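Long-range contact in nucleosome assembly protein 1, putative (Plasmodium falciparum, PDB 3FS3), which probably acts as a histone chaperone of the nucleosome assembly protein family, binding histones and chromatin: residues E134-Y139 / P168-S173. Numbering follows the deposited sequence.
Sequences EEILVY and PFFSNS
Phe169 lays one face of its ring over Ile136, and this is the centre of the contact. CG1 of Ile136 sits 3.5 Å from the centroid of the Phe169 ring and 7° off its normal, a CH-pi contact over the middle of the ring. The torsion of Ile136 explains it: CG1 is anti to the carbonyl carbon (chi1 -57°) and rises to Phe169, while the other branch, CG2, goes to Phe170, 3.9 Å from its CE2. One isoleucine thus serves two consecutive phenylalanines, and it also touches Ile208 and Phe238.

At the edge of the Phe169 ring the neighbours are more mixed. Glu135 has CG between its backbone N and carbonyl carbon (chi1 56°), 3.6 Å from CZ of Phe169, and the chain extended beyond it brings OE2 to 3.4 Å from CE1 of Phe169, near the ring plane. This is a polar atom beside aromatic C-H groups. Elsewhere along that edge, CE2 of Tyr139 lies 3.9 Å from CE2 of Phe169, the two side chains crossing at about a right angle. Tyr139 meets Pro168 through its phenol end, CZ being 3.6 Å from Pro168 CD.

The segments meet mainly through apolar side chains, with the main-chain O of Glu135 also 3.4 Å from Phe169 CE2. Asn167 OD1 accepts from the backbone N of both Phe169 and Phe170; separately, the Phe170 ring meets Phe164 edge-to-face. The arrangement packs helix 131-137 and the turn leading into strand 140-147 against the loop joining strands 158-164 and 174-181, at one end of the antiparallel sheet in the alpha+beta NAP domain.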
ATOM      1  N   GLU A 134      -7.483   6.515 -29.577  1.00 30.53           N
ATOM      2  CA  GLU A 134      -8.923   6.300 -29.468  1.00 31.81           C
ATOM      3  C   GLU A 134      -9.574   5.475 -30.579  1.00 28.43           C
ATOM      4  O   GLU A 134     -10.487   4.687 -30.315  1.00 24.31           O
ATOM      5  CB  GLU A 134      -9.632   7.653 -29.310  1.00 33.92           C
ATOM      6  CG  GLU A 134      -9.101   8.448 -28.112  1.00 40.87           C
ATOM      7  CD  GLU A 134      -9.892   9.710 -27.826  1.00 47.04           C
ATOM      8  OE1 GLU A 134     -10.050  10.536 -28.747  1.00 52.51           O
ATOM      9  OE2 GLU A 134     -10.350   9.879 -26.677  1.00 50.99           O
ATOM     10  N   GLU A 135      -9.114   5.636 -31.813  1.00 26.52           N
ATOM     11  CA  GLU A 135      -9.703   4.872 -32.904  1.00 30.80           C
ATOM     12  C   GLU A 135      -9.367   3.396 -32.762  1.00 27.19           C
ATOM     13  O   GLU A 135     -10.045   2.541 -33.325  1.00 27.81           O
ATOM     14  CB  GLU A 135      -9.248   5.406 -34.273  1.00 35.18           C
ATOM     15  CG  GLU A 135      -7.756   5.457 -34.512  1.00 44.92           C
ATOM     16  CD  GLU A 135      -7.414   6.225 -35.783  1.00 53.74           C
ATOM     17  OE1 GLU A 135      -7.825   7.405 -35.897  1.00 59.26           O
ATOM     18  OE2 GLU A 135      -6.738   5.658 -36.669  1.00 53.84           O
ATOM     19  N   ILE A 136      -8.335   3.093 -31.983  1.00 23.03           N
ATOM     20  CA  ILE A 136      -7.958   1.702 -31.773  1.00 20.46           C
ATOM     21  C   ILE A 136      -8.698   1.133 -30.551  1.00 18.29           C
ATOM     22  O   ILE A 136      -9.221   0.013 -30.583  1.00 15.67           O
ATOM     23  CB  ILE A 136      -6.429   1.565 -31.574  1.00 19.76           C
ATOM     24  CG1 ILE A 136      -5.700   2.164 -32.780  1.00 23.67           C
ATOM     25  CG2 ILE A 136      -6.032   0.088 -31.457  1.00 20.70           C
ATOM     26  CD1 ILE A 136      -4.189   2.217 -32.617  1.00 20.44           C
ATOM     27  N   LEU A 137      -8.778   1.931 -29.493  1.00 17.54           N
ATOM     28  CA  LEU A 137      -9.414   1.508 -28.254  1.00 21.44           C
ATOM     29  C   LEU A 137     -10.922   1.235 -28.359  1.00 23.53           C
ATOM     30  O   LEU A 137     -11.489   0.532 -27.520  1.00 26.24           O
ATOM     31  CB  LEU A 137      -9.115   2.538 -27.154  1.00 20.87           C
ATOM     32  CG  LEU A 137      -7.639   2.633 -26.737  1.00 21.27           C
ATOM     33  CD1 LEU A 137      -7.436   3.855 -25.841  1.00 20.53           C
ATOM     34  CD2 LEU A 137      -7.213   1.339 -26.004  1.00 18.12           C
ATOM     35  N   VAL A 138     -11.569   1.777 -29.383  1.00 21.10           N
ATOM     36  CA  VAL A 138     -12.992   1.543 -29.572  1.00 22.72           C
ATOM     37  C   VAL A 138     -13.250   0.078 -29.951  1.00 24.11           C
ATOM     38  O   VAL A 138     -14.388  -0.384 -29.917  1.00 24.83           O
ATOM     39  CB  VAL A 138     -13.588   2.455 -30.677  1.00 26.23           C
ATOM     40  CG1 VAL A 138     -13.470   3.930 -30.264  1.00 27.25           C
ATOM     41  CG2 VAL A 138     -12.882   2.204 -32.002  1.00 22.85           C
ATOM     42  N   TYR A 139     -12.196  -0.645 -30.317  1.00 20.43           N
ATOM     43  CA  TYR A 139     -12.323  -2.057 -30.680  1.00 22.04           C
ATOM     44  C   TYR A 139     -12.141  -2.948 -29.450  1.00 24.81           C
ATOM     45  O   TYR A 139     -12.255  -4.168 -29.532  1.00 25.37           O
ATOM     46  CB  TYR A 139     -11.274  -2.424 -31.733  1.00 16.82           C
ATOM     47  CG  TYR A 139     -11.605  -1.891 -33.109  1.00 20.36           C
ATOM     48  CD1 TYR A 139     -12.423  -2.617 -33.974  1.00 17.10           C
ATOM     49  CD2 TYR A 139     -11.151  -0.635 -33.527  1.00 21.04           C
ATOM     50  CE1 TYR A 139     -12.788  -2.113 -35.219  1.00 22.01           C
ATOM     51  CE2 TYR A 139     -11.516  -0.114 -34.778  1.00 21.17           C
ATOM     52  CZ  TYR A 139     -12.338  -0.863 -35.615  1.00 23.47           C
ATOM     53  OH  TYR A 139     -12.755  -0.361 -36.828  1.00 27.20           O
ATOM     54  N   PRO A 168      -8.732  -3.116 -38.007  1.00 24.45           N
ATOM     55  CA  PRO A 168      -7.789  -2.776 -39.077  1.00 24.75           C
ATOM     56  C   PRO A 168      -6.404  -2.311 -38.640  1.00 24.89           C
ATOM     57  O   PRO A 168      -5.591  -1.899 -39.472  1.00 27.02           O
ATOM     58  CB  PRO A 168      -8.547  -1.700 -39.855  1.00 25.13           C
ATOM     59  CG  PRO A 168      -9.249  -0.953 -38.748  1.00 21.00           C
ATOM     60  CD  PRO A 168      -9.753  -2.064 -37.843  1.00 23.04           C
ATOM     61  N   PHE A 169      -6.120  -2.397 -37.347  1.00 23.14           N
ATOM     62  CA  PHE A 169      -4.834  -1.938 -36.830  1.00 23.81           C
ATOM     63  C   PHE A 169      -3.821  -3.048 -36.584  1.00 25.32           C
ATOM     64  O   PHE A 169      -2.656  -2.923 -36.960  1.00 25.35           O
ATOM     65  CB  PHE A 169      -5.073  -1.132 -35.558  1.00 24.00           C
ATOM     66  CG  PHE A 169      -5.887   0.097 -35.790  1.00 21.55           C
ATOM     67  CD1 PHE A 169      -5.307   1.232 -36.360  1.00 23.99           C
ATOM     68  CD2 PHE A 169      -7.242   0.109 -35.494  1.00 23.05           C
ATOM     69  CE1 PHE A 169      -6.072   2.368 -36.638  1.00 23.15           C
ATOM     70  CE2 PHE A 169      -8.019   1.239 -35.766  1.00 28.51           C
ATOM     71  CZ  PHE A 169      -7.428   2.373 -36.342  1.00 25.30           C
ATOM     72  N   PHE A 170      -4.255  -4.128 -35.941  1.00 24.08           N
ATOM     73  CA  PHE A 170      -3.373  -5.257 -35.692  1.00 23.01           C
ATOM     74  C   PHE A 170      -4.194  -6.531 -35.687  1.00 22.63           C
ATOM     75  O   PHE A 170      -5.406  -6.487 -35.481  1.00 22.07           O
ATOM     76  CB  PHE A 170      -2.599  -5.083 -34.373  1.00 24.26           C
ATOM     77  CG  PHE A 170      -3.463  -4.815 -33.176  1.00 25.92           C
ATOM     78  CD1 PHE A 170      -4.289  -5.807 -32.656  1.00 23.90           C
ATOM     79  CD2 PHE A 170      -3.414  -3.572 -32.536  1.00 27.55           C
ATOM     80  CE1 PHE A 170      -5.051  -5.568 -31.515  1.00 24.05           C
ATOM     81  CE2 PHE A 170      -4.174  -3.323 -31.393  1.00 23.61           C
ATOM     82  CZ  PHE A 170      -4.993  -4.326 -30.882  1.00 26.73           C
ATOM     83  N   SER A 171      -3.541  -7.662 -35.929  1.00 20.33           N
ATOM     84  CA  SER A 171      -4.237  -8.945 -35.990  1.00 25.49           C
ATOM     85  C   SER A 171      -4.482  -9.616 -34.640  1.00 23.46           C
ATOM     86  O   SER A 171      -5.389 -10.432 -34.517  1.00 26.14           O
ATOM     87  CB  SER A 171      -3.461  -9.910 -36.896  1.00 24.10           C
ATOM     88  OG  SER A 171      -2.133 -10.088 -36.425  1.00 21.36           O
ATOM     89  N   ASN A 172      -3.674  -9.277 -33.641  1.00 24.86           N
ATOM     90  CA  ASN A 172      -3.796  -9.869 -32.305  1.00 22.59           C
ATOM     91  C   ASN A 172      -5.225  -9.784 -31.798  1.00 24.76           C
ATOM     92  O   ASN A 172      -5.835  -8.710 -31.819  1.00 21.01           O
ATOM     93  CB  ASN A 172      -2.892  -9.145 -31.301  1.00 19.24           C
ATOM     94  CG  ASN A 172      -1.489  -8.939 -31.818  1.00 23.18           C
ATOM     95  OD1 ASN A 172      -1.253  -8.090 -32.678  1.00 27.21           O
ATOM     96  ND2 ASN A 172      -0.547  -9.721 -31.306  1.00 17.79           N
ATOM     97  N   SER A 173      -5.761 -10.907 -31.340  1.00 22.64           N
ATOM     98  CA  SER A 173      -7.113 -10.895 -30.811  1.00 27.53           C
ATOM     99  C   SER A 173      -6.999 -10.538 -29.333  1.00 25.25           C
ATOM    100  O   SER A 173      -7.981 -10.163 -28.704  1.00 28.30           O
ATOM    101  CB  SER A 173      -7.781 -12.268 -30.977  1.00 27.36           C
ATOM    102  OG  SER A 173      -7.268 -13.184 -30.032  1.00 39.04           O
TER